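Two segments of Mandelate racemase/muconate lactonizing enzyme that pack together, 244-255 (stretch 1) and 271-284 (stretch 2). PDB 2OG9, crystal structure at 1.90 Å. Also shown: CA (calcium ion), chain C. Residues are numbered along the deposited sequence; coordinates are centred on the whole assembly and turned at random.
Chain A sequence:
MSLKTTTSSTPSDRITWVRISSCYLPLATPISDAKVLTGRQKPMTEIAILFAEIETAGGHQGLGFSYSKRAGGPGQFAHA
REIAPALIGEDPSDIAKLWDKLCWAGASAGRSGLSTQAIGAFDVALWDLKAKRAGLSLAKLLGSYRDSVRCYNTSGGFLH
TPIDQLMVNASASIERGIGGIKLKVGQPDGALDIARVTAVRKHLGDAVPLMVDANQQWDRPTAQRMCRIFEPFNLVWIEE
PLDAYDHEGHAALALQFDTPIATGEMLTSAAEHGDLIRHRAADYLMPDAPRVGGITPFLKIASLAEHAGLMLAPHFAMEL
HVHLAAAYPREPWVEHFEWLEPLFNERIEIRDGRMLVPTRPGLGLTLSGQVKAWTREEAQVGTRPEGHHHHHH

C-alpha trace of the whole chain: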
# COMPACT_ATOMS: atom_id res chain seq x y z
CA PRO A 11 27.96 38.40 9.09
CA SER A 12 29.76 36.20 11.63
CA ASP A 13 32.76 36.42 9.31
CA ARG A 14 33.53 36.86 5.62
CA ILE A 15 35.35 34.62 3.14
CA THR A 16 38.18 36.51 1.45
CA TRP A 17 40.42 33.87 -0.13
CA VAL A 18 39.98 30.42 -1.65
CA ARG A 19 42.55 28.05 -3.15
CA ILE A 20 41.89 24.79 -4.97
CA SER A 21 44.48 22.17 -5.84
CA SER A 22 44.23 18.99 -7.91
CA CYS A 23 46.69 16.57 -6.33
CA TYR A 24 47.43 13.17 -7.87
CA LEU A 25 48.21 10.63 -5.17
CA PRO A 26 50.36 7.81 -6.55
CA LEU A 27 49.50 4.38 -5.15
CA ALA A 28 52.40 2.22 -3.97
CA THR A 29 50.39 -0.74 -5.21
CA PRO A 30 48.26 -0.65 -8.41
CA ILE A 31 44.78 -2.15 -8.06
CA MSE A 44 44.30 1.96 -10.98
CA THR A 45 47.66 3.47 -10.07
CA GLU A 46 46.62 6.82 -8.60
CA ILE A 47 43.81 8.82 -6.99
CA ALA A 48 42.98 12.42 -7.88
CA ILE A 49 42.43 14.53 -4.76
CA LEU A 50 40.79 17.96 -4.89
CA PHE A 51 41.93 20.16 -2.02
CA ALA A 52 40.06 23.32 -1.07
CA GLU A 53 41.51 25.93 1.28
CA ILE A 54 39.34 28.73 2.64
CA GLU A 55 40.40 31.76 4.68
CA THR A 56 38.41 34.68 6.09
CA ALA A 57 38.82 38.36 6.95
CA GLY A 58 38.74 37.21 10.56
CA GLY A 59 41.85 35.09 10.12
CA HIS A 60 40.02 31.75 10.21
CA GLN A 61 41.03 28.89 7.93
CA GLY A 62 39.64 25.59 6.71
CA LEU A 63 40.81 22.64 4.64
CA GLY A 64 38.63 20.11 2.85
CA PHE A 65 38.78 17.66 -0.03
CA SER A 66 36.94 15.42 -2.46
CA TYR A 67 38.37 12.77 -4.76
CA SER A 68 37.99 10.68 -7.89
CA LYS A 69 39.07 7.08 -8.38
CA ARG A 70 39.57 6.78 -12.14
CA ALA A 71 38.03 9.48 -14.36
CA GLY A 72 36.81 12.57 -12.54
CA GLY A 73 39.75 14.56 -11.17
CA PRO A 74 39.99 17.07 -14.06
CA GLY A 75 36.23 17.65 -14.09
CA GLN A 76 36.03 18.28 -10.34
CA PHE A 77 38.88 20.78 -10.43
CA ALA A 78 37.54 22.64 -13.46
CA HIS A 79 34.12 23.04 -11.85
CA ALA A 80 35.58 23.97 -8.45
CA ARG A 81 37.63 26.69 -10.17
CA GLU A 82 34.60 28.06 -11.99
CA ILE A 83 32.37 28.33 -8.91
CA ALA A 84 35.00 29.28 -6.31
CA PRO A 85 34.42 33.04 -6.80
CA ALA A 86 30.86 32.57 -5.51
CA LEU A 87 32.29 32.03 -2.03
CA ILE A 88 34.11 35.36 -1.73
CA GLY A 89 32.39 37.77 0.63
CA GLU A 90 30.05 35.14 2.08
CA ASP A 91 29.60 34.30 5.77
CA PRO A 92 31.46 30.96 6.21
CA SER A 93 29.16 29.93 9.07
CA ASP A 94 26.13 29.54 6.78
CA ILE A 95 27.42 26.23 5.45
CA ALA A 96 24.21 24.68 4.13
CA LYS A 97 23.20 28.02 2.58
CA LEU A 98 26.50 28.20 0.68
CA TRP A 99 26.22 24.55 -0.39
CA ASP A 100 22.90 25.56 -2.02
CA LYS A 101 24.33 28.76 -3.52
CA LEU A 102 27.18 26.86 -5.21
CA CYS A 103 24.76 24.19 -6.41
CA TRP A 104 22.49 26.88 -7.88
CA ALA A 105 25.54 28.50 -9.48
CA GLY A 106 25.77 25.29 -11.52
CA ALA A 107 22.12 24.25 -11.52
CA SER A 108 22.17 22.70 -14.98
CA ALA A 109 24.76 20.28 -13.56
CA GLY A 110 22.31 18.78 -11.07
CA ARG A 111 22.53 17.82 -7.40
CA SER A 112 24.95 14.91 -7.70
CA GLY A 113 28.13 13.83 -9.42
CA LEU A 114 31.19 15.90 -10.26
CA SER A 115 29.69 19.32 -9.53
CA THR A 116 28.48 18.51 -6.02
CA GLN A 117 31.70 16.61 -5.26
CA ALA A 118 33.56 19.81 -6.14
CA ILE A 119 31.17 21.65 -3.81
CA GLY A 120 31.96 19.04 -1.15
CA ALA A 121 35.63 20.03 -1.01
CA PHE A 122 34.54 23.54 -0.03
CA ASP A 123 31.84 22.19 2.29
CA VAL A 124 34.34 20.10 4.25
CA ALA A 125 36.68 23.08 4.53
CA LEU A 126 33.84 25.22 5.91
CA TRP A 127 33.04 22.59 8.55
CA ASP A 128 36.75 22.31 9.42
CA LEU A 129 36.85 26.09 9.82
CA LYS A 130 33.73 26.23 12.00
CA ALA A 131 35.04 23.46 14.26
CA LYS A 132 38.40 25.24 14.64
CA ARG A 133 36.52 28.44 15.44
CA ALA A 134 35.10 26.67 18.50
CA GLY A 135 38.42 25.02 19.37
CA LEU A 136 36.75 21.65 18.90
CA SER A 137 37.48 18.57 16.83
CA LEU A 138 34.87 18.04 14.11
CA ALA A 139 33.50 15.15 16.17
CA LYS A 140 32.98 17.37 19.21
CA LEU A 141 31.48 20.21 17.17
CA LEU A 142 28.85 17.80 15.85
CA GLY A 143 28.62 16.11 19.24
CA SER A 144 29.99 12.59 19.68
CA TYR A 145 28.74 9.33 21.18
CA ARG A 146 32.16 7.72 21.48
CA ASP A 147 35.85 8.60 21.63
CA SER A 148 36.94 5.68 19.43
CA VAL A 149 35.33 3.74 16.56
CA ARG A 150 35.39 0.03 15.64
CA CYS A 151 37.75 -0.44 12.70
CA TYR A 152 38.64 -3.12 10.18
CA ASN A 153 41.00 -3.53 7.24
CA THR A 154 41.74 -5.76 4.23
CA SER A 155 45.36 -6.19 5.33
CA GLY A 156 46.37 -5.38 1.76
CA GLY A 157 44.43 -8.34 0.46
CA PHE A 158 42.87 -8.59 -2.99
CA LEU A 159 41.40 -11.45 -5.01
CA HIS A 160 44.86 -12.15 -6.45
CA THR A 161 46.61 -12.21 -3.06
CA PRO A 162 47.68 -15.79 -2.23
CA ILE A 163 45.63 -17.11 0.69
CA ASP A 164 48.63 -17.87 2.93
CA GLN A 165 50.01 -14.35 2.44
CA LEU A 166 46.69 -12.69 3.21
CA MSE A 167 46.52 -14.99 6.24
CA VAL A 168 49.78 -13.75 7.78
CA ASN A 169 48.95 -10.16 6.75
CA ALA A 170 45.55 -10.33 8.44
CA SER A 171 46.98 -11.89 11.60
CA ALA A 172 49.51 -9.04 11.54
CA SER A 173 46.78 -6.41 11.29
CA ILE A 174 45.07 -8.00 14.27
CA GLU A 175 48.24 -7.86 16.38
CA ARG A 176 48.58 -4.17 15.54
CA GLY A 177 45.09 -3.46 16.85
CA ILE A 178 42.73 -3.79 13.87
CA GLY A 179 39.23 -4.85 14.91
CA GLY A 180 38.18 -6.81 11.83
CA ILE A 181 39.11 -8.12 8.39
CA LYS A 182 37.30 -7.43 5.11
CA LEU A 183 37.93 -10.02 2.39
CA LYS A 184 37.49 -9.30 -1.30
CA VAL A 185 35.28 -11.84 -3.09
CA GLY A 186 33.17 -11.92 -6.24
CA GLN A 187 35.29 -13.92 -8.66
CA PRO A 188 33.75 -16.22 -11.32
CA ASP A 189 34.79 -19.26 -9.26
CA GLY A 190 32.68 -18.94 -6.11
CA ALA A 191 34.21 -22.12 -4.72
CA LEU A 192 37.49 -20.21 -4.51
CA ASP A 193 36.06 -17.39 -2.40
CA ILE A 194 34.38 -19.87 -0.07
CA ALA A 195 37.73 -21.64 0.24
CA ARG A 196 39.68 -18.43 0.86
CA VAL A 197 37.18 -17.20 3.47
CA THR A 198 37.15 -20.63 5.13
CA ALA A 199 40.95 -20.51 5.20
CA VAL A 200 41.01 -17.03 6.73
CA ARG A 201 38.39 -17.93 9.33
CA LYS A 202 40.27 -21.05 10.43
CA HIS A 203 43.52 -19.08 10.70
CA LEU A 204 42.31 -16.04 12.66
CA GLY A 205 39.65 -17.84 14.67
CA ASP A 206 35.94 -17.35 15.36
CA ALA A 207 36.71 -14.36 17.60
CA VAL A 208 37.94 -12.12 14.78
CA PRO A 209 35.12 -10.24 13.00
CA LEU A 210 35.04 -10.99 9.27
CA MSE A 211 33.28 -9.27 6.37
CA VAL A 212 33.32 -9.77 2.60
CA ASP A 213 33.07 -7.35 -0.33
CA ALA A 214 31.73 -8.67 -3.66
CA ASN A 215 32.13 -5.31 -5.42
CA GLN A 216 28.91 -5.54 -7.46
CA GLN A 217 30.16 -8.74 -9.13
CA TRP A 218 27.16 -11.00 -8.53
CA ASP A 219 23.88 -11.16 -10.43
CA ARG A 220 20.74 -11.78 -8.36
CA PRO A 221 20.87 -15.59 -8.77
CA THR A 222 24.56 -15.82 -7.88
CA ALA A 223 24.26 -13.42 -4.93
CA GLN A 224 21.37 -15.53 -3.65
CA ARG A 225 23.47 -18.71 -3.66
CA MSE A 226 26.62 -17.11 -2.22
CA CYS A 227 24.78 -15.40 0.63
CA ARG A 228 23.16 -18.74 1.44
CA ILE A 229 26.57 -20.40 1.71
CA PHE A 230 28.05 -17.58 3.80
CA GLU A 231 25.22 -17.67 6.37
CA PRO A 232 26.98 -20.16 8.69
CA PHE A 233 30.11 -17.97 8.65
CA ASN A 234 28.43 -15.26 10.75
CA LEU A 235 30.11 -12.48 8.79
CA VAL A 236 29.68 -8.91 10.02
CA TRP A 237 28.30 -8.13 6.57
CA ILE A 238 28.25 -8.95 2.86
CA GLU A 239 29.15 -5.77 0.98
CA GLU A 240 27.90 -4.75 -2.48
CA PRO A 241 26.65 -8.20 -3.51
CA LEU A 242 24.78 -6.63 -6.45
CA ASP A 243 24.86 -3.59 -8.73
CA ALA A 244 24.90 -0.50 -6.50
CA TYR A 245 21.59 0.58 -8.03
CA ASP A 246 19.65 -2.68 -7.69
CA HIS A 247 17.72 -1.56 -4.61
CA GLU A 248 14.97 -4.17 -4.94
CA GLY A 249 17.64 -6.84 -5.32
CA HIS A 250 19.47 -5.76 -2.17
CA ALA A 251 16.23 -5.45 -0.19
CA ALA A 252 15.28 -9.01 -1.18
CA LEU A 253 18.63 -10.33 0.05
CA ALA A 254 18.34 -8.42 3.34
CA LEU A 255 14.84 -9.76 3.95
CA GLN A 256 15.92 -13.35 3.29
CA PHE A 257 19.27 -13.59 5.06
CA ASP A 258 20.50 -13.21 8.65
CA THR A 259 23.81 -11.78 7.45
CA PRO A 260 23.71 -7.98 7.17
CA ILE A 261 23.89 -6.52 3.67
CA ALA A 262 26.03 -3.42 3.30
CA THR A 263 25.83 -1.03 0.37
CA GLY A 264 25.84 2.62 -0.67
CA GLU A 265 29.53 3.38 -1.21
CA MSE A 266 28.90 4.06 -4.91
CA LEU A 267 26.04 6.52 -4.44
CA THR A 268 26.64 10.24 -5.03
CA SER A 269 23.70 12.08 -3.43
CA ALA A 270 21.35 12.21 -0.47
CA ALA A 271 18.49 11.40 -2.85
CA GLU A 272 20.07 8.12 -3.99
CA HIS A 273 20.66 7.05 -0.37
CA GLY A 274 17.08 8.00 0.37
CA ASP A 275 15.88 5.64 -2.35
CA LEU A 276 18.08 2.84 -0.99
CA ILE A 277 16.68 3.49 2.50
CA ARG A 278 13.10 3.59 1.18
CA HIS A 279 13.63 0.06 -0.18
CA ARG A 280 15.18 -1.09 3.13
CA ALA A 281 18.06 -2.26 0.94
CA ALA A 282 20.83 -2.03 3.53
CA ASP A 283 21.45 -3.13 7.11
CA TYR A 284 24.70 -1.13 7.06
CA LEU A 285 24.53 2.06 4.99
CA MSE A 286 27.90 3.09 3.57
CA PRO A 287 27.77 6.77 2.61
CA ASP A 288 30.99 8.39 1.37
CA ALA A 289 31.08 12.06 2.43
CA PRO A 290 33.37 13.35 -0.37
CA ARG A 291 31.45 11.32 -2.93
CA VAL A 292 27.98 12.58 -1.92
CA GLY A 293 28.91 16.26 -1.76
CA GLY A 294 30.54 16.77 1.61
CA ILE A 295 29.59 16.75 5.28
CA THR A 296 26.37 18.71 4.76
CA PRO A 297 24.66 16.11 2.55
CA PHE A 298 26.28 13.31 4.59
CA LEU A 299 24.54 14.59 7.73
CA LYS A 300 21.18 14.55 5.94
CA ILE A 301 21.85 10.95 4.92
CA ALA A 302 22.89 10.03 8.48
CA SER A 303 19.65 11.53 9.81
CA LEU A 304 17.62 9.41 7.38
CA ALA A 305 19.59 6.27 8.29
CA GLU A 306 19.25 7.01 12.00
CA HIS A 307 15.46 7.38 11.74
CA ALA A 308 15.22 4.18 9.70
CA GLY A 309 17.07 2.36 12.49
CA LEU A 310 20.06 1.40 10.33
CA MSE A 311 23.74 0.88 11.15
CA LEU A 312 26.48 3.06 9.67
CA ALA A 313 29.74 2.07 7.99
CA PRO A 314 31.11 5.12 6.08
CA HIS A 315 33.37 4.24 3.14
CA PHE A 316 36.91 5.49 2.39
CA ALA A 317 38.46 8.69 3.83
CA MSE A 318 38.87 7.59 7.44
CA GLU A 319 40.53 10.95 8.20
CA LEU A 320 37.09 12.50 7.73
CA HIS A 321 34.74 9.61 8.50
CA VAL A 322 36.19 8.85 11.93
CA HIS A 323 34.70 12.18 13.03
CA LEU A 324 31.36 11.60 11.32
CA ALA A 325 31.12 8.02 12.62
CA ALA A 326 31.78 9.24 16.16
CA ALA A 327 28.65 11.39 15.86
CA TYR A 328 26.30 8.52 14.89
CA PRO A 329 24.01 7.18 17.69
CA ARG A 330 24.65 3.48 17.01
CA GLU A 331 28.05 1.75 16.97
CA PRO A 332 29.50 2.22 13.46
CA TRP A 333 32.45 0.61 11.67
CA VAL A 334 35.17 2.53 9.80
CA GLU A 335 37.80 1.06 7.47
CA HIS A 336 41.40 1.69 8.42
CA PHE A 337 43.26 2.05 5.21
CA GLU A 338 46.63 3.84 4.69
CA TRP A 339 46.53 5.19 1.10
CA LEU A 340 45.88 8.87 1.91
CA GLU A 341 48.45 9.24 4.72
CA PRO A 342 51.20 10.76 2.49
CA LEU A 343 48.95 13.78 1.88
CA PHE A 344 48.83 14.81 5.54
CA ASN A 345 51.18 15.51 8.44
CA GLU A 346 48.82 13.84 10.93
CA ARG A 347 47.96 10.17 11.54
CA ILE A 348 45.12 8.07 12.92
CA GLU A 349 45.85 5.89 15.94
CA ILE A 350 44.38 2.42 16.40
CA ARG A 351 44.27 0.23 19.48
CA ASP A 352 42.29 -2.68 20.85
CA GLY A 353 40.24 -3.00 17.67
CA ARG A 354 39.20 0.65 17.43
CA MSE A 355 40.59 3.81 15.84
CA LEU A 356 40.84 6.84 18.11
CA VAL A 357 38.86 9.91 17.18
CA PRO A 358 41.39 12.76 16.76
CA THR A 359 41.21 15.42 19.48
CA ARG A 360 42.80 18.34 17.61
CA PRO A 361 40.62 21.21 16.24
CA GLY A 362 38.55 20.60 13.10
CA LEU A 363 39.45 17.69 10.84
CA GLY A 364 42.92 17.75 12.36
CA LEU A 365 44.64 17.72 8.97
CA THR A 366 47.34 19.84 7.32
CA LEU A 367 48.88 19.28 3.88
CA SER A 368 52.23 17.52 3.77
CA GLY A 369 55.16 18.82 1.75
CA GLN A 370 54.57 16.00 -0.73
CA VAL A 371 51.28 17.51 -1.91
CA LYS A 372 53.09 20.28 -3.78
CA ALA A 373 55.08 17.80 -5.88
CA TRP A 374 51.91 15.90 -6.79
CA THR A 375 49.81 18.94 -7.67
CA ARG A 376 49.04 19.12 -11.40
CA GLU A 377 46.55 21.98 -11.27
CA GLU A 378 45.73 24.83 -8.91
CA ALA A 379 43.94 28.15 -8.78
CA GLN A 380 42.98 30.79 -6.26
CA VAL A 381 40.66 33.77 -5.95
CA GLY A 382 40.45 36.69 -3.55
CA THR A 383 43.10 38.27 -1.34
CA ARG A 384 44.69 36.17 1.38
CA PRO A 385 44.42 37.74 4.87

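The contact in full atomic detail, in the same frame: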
# COMPACT_ATOMS: atom_id res chain seq x y z
N ALA A 244 25.20 -1.53 -7.48
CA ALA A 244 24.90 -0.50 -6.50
C ALA A 244 23.49 0.08 -6.61
O ALA A 244 22.92 0.57 -5.63
CB ALA A 244 25.93 0.62 -6.60
N TYR A 245 22.92 0.03 -7.81
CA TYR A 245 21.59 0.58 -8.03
C TYR A 245 20.42 -0.40 -8.00
O TYR A 245 19.28 0.00 -8.20
CB TYR A 245 21.59 1.39 -9.33
CG TYR A 245 22.40 2.66 -9.20
CD1 TYR A 245 21.82 3.82 -8.70
CD2 TYR A 245 23.77 2.67 -9.49
CE1 TYR A 245 22.59 4.96 -8.47
CE2 TYR A 245 24.54 3.81 -9.27
CZ TYR A 245 23.94 4.95 -8.75
OH TYR A 245 24.70 6.07 -8.50
N ASP A 246 20.71 -1.67 -7.76
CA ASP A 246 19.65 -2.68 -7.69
C ASP A 246 19.09 -2.72 -6.28
O ASP A 246 19.33 -3.64 -5.51
CB ASP A 246 20.21 -4.06 -8.07
CG ASP A 246 19.12 -5.11 -8.17
OD1 ASP A 246 17.94 -4.74 -8.03
OD2 ASP A 246 19.45 -6.30 -8.38
N HIS A 247 18.31 -1.69 -5.94
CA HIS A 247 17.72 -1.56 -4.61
C HIS A 247 16.75 -2.69 -4.24
O HIS A 247 16.76 -3.18 -3.11
CB HIS A 247 17.05 -0.20 -4.50
CG HIS A 247 18.00 0.95 -4.64
ND1 HIS A 247 17.60 2.21 -5.05
CD2 HIS A 247 19.33 1.04 -4.42
CE1 HIS A 247 18.64 3.02 -5.08
NE2 HIS A 247 19.71 2.33 -4.70
N GLU A 248 15.91 -3.09 -5.19
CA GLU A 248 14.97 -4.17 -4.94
C GLU A 248 15.75 -5.45 -4.68
O GLU A 248 15.39 -6.24 -3.81
CB GLU A 248 14.04 -4.39 -6.13
CG GLU A 248 12.88 -3.42 -6.21
CD GLU A 248 11.89 -3.79 -7.30
OE1 GLU A 248 11.48 -4.97 -7.35
OE2 GLU A 248 11.52 -2.91 -8.10
N GLY A 249 16.81 -5.65 -5.46
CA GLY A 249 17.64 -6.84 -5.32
C GLY A 249 18.27 -6.91 -3.94
O GLY A 249 18.22 -7.96 -3.28
N HIS A 250 18.85 -5.80 -3.49
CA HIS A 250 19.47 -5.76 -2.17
C HIS A 250 18.44 -5.95 -1.06
O HIS A 250 18.70 -6.66 -0.10
CB HIS A 250 20.21 -4.43 -1.97
CG HIS A 250 21.52 -4.35 -2.69
ND1 HIS A 250 22.56 -5.22 -2.46
CD2 HIS A 250 21.97 -3.48 -3.63
CE1 HIS A 250 23.59 -4.90 -3.22
NE2 HIS A 250 23.26 -3.85 -3.94
N ALA A 251 17.28 -5.33 -1.21
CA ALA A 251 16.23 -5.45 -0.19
C ALA A 251 15.78 -6.91 -0.06
O ALA A 251 15.51 -7.38 1.05
CB ALA A 251 15.03 -4.57 -0.56
N ALA A 252 15.70 -7.61 -1.18
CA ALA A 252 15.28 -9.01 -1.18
C ALA A 252 16.31 -9.87 -0.43
O ALA A 252 15.95 -10.77 0.33
CB ALA A 252 15.12 -9.52 -2.61
N LEU A 253 17.59 -9.58 -0.64
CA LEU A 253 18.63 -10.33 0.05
C LEU A 253 18.57 -10.06 1.56
O LEU A 253 18.65 -10.98 2.36
CB LEU A 253 20.01 -9.93 -0.50
CG LEU A 253 20.32 -10.45 -1.90
CD1 LEU A 253 21.54 -9.74 -2.47
CD2 LEU A 253 20.55 -11.96 -1.84
N ALA A 254 18.41 -8.79 1.93
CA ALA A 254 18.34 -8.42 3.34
C ALA A 254 17.14 -9.04 4.05
O ALA A 254 17.21 -9.39 5.23
CB ALA A 254 18.30 -6.89 3.48
N LEU A 255 16.03 -9.18 3.34
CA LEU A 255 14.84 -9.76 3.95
C LEU A 255 15.01 -11.25 4.19
O LEU A 255 14.57 -11.79 5.19
CB LEU A 255 13.61 -9.52 3.05
CG LEU A 255 12.28 -10.12 3.53
CD1 LEU A 255 11.92 -9.56 4.89
CD2 LEU A 255 11.17 -9.81 2.52
N ALA A 271 19.66 11.98 -2.20
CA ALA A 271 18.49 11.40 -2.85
C ALA A 271 18.66 9.92 -3.17
O ALA A 271 17.73 9.13 -2.97
CB ALA A 271 18.16 12.18 -4.12
N GLU A 272 19.83 9.52 -3.66
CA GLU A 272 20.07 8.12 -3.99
C GLU A 272 20.05 7.26 -2.72
O GLU A 272 19.54 6.14 -2.73
CB GLU A 272 21.40 7.94 -4.72
CG GLU A 272 21.52 8.70 -6.03
CD GLU A 272 22.75 8.29 -6.83
OE1 GLU A 272 23.83 8.17 -6.23
OE2 GLU A 272 22.63 8.09 -8.06
N HIS A 273 20.64 7.78 -1.64
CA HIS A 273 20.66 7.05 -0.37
C HIS A 273 19.24 6.96 0.17
O HIS A 273 18.87 5.96 0.80
CB HIS A 273 21.56 7.77 0.64
CG HIS A 273 23.01 7.45 0.49
ND1 HIS A 273 23.58 6.33 1.05
CD2 HIS A 273 24.00 8.07 -0.20
CE1 HIS A 273 24.86 6.27 0.70
NE2 HIS A 273 25.13 7.31 -0.06
N GLY A 274 18.46 7.99 -0.09
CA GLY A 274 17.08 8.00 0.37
C GLY A 274 16.30 6.88 -0.31
O GLY A 274 15.48 6.22 0.32
N ASP A 275 16.57 6.67 -1.59
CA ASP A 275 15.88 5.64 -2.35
C ASP A 275 16.27 4.26 -1.80
O ASP A 275 15.42 3.40 -1.59
CB ASP A 275 16.25 5.75 -3.83
CG ASP A 275 15.26 5.03 -4.73
OD1 ASP A 275 14.04 5.24 -4.57
OD2 ASP A 275 15.71 4.26 -5.61
N LEU A 276 17.56 4.09 -1.54
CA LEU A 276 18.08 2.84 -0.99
C LEU A 276 17.40 2.56 0.36
O LEU A 276 16.96 1.44 0.64
CB LEU A 276 19.60 2.96 -0.82
CG LEU A 276 20.42 1.77 -0.35
CD1 LEU A 276 21.91 2.05 -0.55
CD2 LEU A 276 20.13 1.50 1.12
N ILE A 277 17.29 3.60 1.18
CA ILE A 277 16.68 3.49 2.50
C ILE A 277 15.18 3.21 2.39
O ILE A 277 14.62 2.49 3.21
CB ILE A 277 16.91 4.78 3.33
CG1 ILE A 277 18.41 4.90 3.66
CG2 ILE A 277 16.06 4.78 4.60
CD1 ILE A 277 18.80 6.23 4.33
N ARG A 278 14.53 3.79 1.38
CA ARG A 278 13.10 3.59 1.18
C ARG A 278 12.84 2.11 0.89
O ARG A 278 11.83 1.55 1.32
CB ARG A 278 12.61 4.46 0.01
CG ARG A 278 11.11 4.38 -0.25
CD ARG A 278 10.69 5.42 -1.29
NE ARG A 278 11.27 5.16 -2.61
CZ ARG A 278 10.86 4.19 -3.43
NH1 ARG A 278 9.87 3.39 -3.07
NH2 ARG A 278 11.45 4.03 -4.61
N HIS A 279 13.75 1.47 0.16
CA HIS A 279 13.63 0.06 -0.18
C HIS A 279 14.05 -0.86 0.97
O HIS A 279 13.83 -2.07 0.90
CB HIS A 279 14.51 -0.30 -1.39
CG HIS A 279 13.97 0.14 -2.71
ND1 HIS A 279 13.94 1.46 -3.10
CD2 HIS A 279 13.46 -0.57 -3.74
CE1 HIS A 279 13.45 1.55 -4.32
NE2 HIS A 279 13.15 0.33 -4.73
N ARG A 280 14.66 -0.30 2.01
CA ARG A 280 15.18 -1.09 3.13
C ARG A 280 16.18 -2.06 2.50
O ARG A 280 16.18 -3.26 2.75
CB ARG A 280 14.04 -1.86 3.82
CG ARG A 280 13.00 -0.94 4.45
CD ARG A 280 11.84 -1.71 5.07
NE ARG A 280 12.27 -2.59 6.15
CZ ARG A 280 11.45 -3.10 7.07
NH1 ARG A 280 10.16 -2.82 7.05
NH2 ARG A 280 11.94 -3.90 8.02
N ALA A 281 17.06 -1.50 1.67
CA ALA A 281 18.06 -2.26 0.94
C ALA A 281 19.40 -2.44 1.63
O ALA A 281 20.30 -3.06 1.08
CB ALA A 281 18.26 -1.63 -0.43
N ALA A 282 19.55 -1.90 2.84
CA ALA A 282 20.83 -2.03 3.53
C ALA A 282 20.73 -2.04 5.05
O ALA A 282 20.08 -1.19 5.65
CB ALA A 282 21.77 -0.93 3.09
N ASP A 283 21.40 -3.01 5.66
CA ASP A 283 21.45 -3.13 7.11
C ASP A 283 22.51 -2.14 7.57
O ASP A 283 22.34 -1.46 8.59
CB ASP A 283 21.82 -4.56 7.49
CG ASP A 283 20.76 -5.56 7.07
OD1 ASP A 283 19.67 -5.54 7.67
OD2 ASP A 283 21.01 -6.34 6.13
N TYR A 284 23.60 -2.07 6.81
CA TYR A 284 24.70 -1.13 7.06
C TYR A 284 24.76 -0.19 5.86
O TYR A 284 25.08 -0.62 4.75
CB TYR A 284 26.05 -1.86 7.14
CG TYR A 284 26.33 -2.58 8.44
CD1 TYR A 284 26.82 -1.91 9.56
CD2 TYR A 284 26.09 -3.95 8.55
CE1 TYR A 284 27.07 -2.59 10.76
CE2 TYR A 284 26.33 -4.63 9.74
CZ TYR A 284 26.82 -3.95 10.84
OH TYR A 284 27.01 -4.64 12.01
CA CA C . 18.12 -9.73 7.31
O HOH W 1 11.63 -0.41 -6.72
O HOH W 2 14.77 -5.68 3.08
O HOH W 3 16.33 -11.23 7.72
O HOH W 4 17.80 -7.33 7.28
O HOH W 5 20.14 -8.90 6.17
O HOH W 6 16.35 -9.14 8.91
O HOH W 7 19.43 -9.88 9.21

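Along stretch 1 the contact passes from polar tethers to close alanine packing and ends at a metal site. Tyr245, still in the loop, has its CA-to-CB bond sideways to the other stretch, but the end of its side chain comes nearer, and its OH donates to Glu272 OE2 at 2.9 Å, so a long side chain spans a gap that the backbone leaves open. Asp246 serves the start of its own helix instead: its OD1 caps Gly249 N at 3.0 Å. A CB on Gly249 would lie 2.2 Å from Asp246 OD2, so the cap occupies the space that glycine leaves.

His247 is the centrepiece, with the largest area covered by the other stretch. Its ND1 donates to Asp275 OD2 at 2.8 Å, while Asp275 OD1 holds Arg278 NH2 in a salt bridge at 2.9 Å; one carboxylate thus ties the helices together and braces its own. Leu276 CB lies over the His247 ring face, 4.2 Å from its centroid. In turn, His247 CB sits over the face of His279, whose ND1 donates to Asp275 O at 2.9 Å, a bond that helps hold the ring in place. His247 NE2 is buried by the contact and has no partner in the model.

Glu248 points away, yet a water links its OE2 to His279 NE2. His250 then packs its CB 3.7 Å from Ala281 CB.

At Ala251 the backbones come closest, its CA 3.8 Å from that of Ala281, and the small side chain fits with its CB just 3.1 Å from His279 O. Here the second helix has ended in a Schellman motif, with Arg280 at positive phi. A water donates to both Ala251 O and Arg280 O, joining the backbones.

Ala254 places its CB 3.8 Å from Asp283 OD2, and its O binds calcium at 2.3 Å. Asp283 reaches the ion indirectly, accepting from two of its water ligands.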